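Local coordinates for viral macrophage inflammatory protein 2 (PDB 2FHT) that binds a wide range of chemokine receptors, CXCR4 among them, and blocks infection by several HIV-1 strains, at residues Arg18-Val23 with Val40-Lys45. Sequence-based numbering, arbitrary orientation.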
# COMPACT_ATOMS: atom_id res chain seq x y z
N ARG A 18 -3.10 -4.79 12.09
CA ARG A 18 -1.88 -5.32 12.67
C ARG A 18 -0.69 -5.13 11.74
O ARG A 18 -0.75 -5.50 10.57
CB ARG A 18 -2.07 -6.81 12.97
CG ARG A 18 -2.78 -7.55 11.80
CD ARG A 18 -3.16 -9.00 12.10
NE ARG A 18 -3.91 -9.62 10.99
CZ ARG A 18 -3.36 -10.05 9.85
NH1 ARG A 18 -2.06 -9.94 9.63
NH2 ARG A 18 -4.13 -10.63 8.93
N PRO A 19 0.41 -4.56 12.25
CA PRO A 19 1.65 -4.31 11.51
C PRO A 19 2.11 -5.53 10.68
O PRO A 19 1.97 -6.69 11.09
CB PRO A 19 2.63 -3.97 12.62
CG PRO A 19 1.78 -3.20 13.56
CD PRO A 19 0.52 -4.03 13.62
N LEU A 20 2.59 -5.26 9.47
CA LEU A 20 3.06 -6.31 8.58
C LEU A 20 4.55 -6.49 8.74
O LEU A 20 5.31 -5.54 8.79
CB LEU A 20 2.77 -5.96 7.12
CG LEU A 20 1.33 -5.91 6.64
CD1 LEU A 20 1.25 -5.02 5.39
CD2 LEU A 20 0.80 -7.33 6.37
N PRO A 21 4.99 -7.74 8.80
CA PRO A 21 6.42 -7.99 8.94
C PRO A 21 7.11 -7.84 7.58
O PRO A 21 6.73 -8.48 6.59
CB PRO A 21 6.46 -9.42 9.47
CG PRO A 21 5.28 -10.07 8.77
CD PRO A 21 4.21 -8.99 8.88
N GLN A 22 8.11 -6.97 7.54
CA GLN A 22 8.85 -6.70 6.32
C GLN A 22 9.23 -7.89 5.49
O GLN A 22 9.17 -7.84 4.27
CB GLN A 22 10.11 -5.90 6.62
CG GLN A 22 10.95 -5.66 5.37
CD GLN A 22 12.12 -4.75 5.61
OE1 GLN A 22 12.81 -4.87 6.61
NE2 GLN A 22 12.34 -3.83 4.69
N VAL A 23 9.70 -8.94 6.16
CA VAL A 23 10.16 -10.17 5.50
C VAL A 23 9.08 -10.87 4.67
O VAL A 23 9.38 -11.78 3.90
CB VAL A 23 10.85 -11.14 6.53
CG1 VAL A 23 11.17 -12.50 5.90
CG2 VAL A 23 12.15 -10.50 7.04
N VAL A 40 -1.59 3.31 1.10
CA VAL A 40 -0.50 2.71 0.35
C VAL A 40 -0.78 1.23 0.26
O VAL A 40 -1.42 0.66 1.15
CB VAL A 40 0.91 2.94 0.99
CG1 VAL A 40 1.30 4.43 0.98
CG2 VAL A 40 0.95 2.38 2.37
N ILE A 41 -0.38 0.62 -0.84
CA ILE A 41 -0.58 -0.81 -1.02
C ILE A 41 0.76 -1.55 -0.93
O ILE A 41 1.69 -1.23 -1.67
CB ILE A 41 -1.24 -1.12 -2.38
CG1 ILE A 41 -2.62 -0.44 -2.46
CG2 ILE A 41 -1.34 -2.62 -2.60
CD1 ILE A 41 -3.23 -0.36 -3.89
N PHE A 42 0.87 -2.49 0.01
CA PHE A 42 2.08 -3.29 0.13
C PHE A 42 1.93 -4.53 -0.73
O PHE A 42 0.83 -5.10 -0.81
CB PHE A 42 2.36 -3.70 1.59
CG PHE A 42 2.85 -2.57 2.45
CD1 PHE A 42 2.00 -1.95 3.35
CD2 PHE A 42 4.15 -2.08 2.29
CE1 PHE A 42 2.43 -0.86 4.08
CE2 PHE A 42 4.59 -0.99 3.01
CZ PHE A 42 3.73 -0.37 3.91
N LEU A 43 2.97 -4.89 -1.45
CA LEU A 43 2.95 -6.09 -2.27
C LEU A 43 3.72 -7.11 -1.49
O LEU A 43 4.85 -6.85 -1.06
CB LEU A 43 3.61 -5.84 -3.63
CG LEU A 43 2.78 -4.97 -4.57
CD1 LEU A 43 3.59 -4.60 -5.79
CD2 LEU A 43 1.52 -5.74 -4.99
N THR A 44 3.09 -8.23 -1.19
CA THR A 44 3.78 -9.27 -0.43
C THR A 44 4.58 -10.14 -1.37
O THR A 44 4.40 -10.06 -2.60
CB THR A 44 2.80 -10.12 0.44
OG1 THR A 44 1.98 -10.96 -0.39
CG2 THR A 44 1.89 -9.18 1.28
N LYS A 45 5.55 -10.87 -0.82
CA LYS A 45 6.38 -11.76 -1.63
C LYS A 45 5.48 -12.86 -2.19
O LYS A 45 5.69 -13.34 -3.29
CB LYS A 45 7.51 -12.33 -0.77
CG LYS A 45 8.49 -11.28 -0.25
CD LYS A 45 9.50 -11.87 0.75
CE LYS A 45 10.48 -10.80 1.21
NZ LYS A 45 11.31 -11.17 2.39
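Leu20 and Phe42 meet in the buried half of this contact, and Lys45 reaches Val23 in the exposed half. Both CB atoms of the apolar pair point toward the opposite segment. Leu20 touches with one branch: its CD1 lies 3.8 Å from Phe42 CD1. The methyl comes in at a slant to the ring, near the root of the side chain, with Phe42 CG also close at 4.1 Å from Leu20 CD1. Phe42 has CG beside its backbone N and anti to its carbonyl carbon (chi1 -74°). With this torsion CG and CD1 meet the methyl, while the far end of the ring turns away from Leu20.

The second link is polar. Lys45 is extended beyond CG, and this length carries its ammonium group to the loop backbone. There Lys45 NZ donates a hydrogen bond to Val23 O at 2.5 Å. This is shorter than usual for such a pair, so the exact length is doubtful. The C=O...N angle of 112° is ordinary, but the donor stands 45° above the carbonyl plane and misses the lone-pair direction. The valine side chain adds a looser touch, with Val23 CG1 3.8 Å from Lys45 NZ, although its CB points away from the strand segment.

The arrangement belongs to the CC chemokine fold, in which a long N-terminal loop leads through a 3-10 turn into a three-stranded antiparallel sheet under a C-terminal helix. Residues 18-23 lie just before strand 25-30, and residues 40-44 belong to the central strand. Leu20 also rests on Leu25 and on Trp58 of helix 57-65. Phe42 touches Leu62 of that helix and Ala52 of strand 49-53, so the pair lies in the core between helix and sheet.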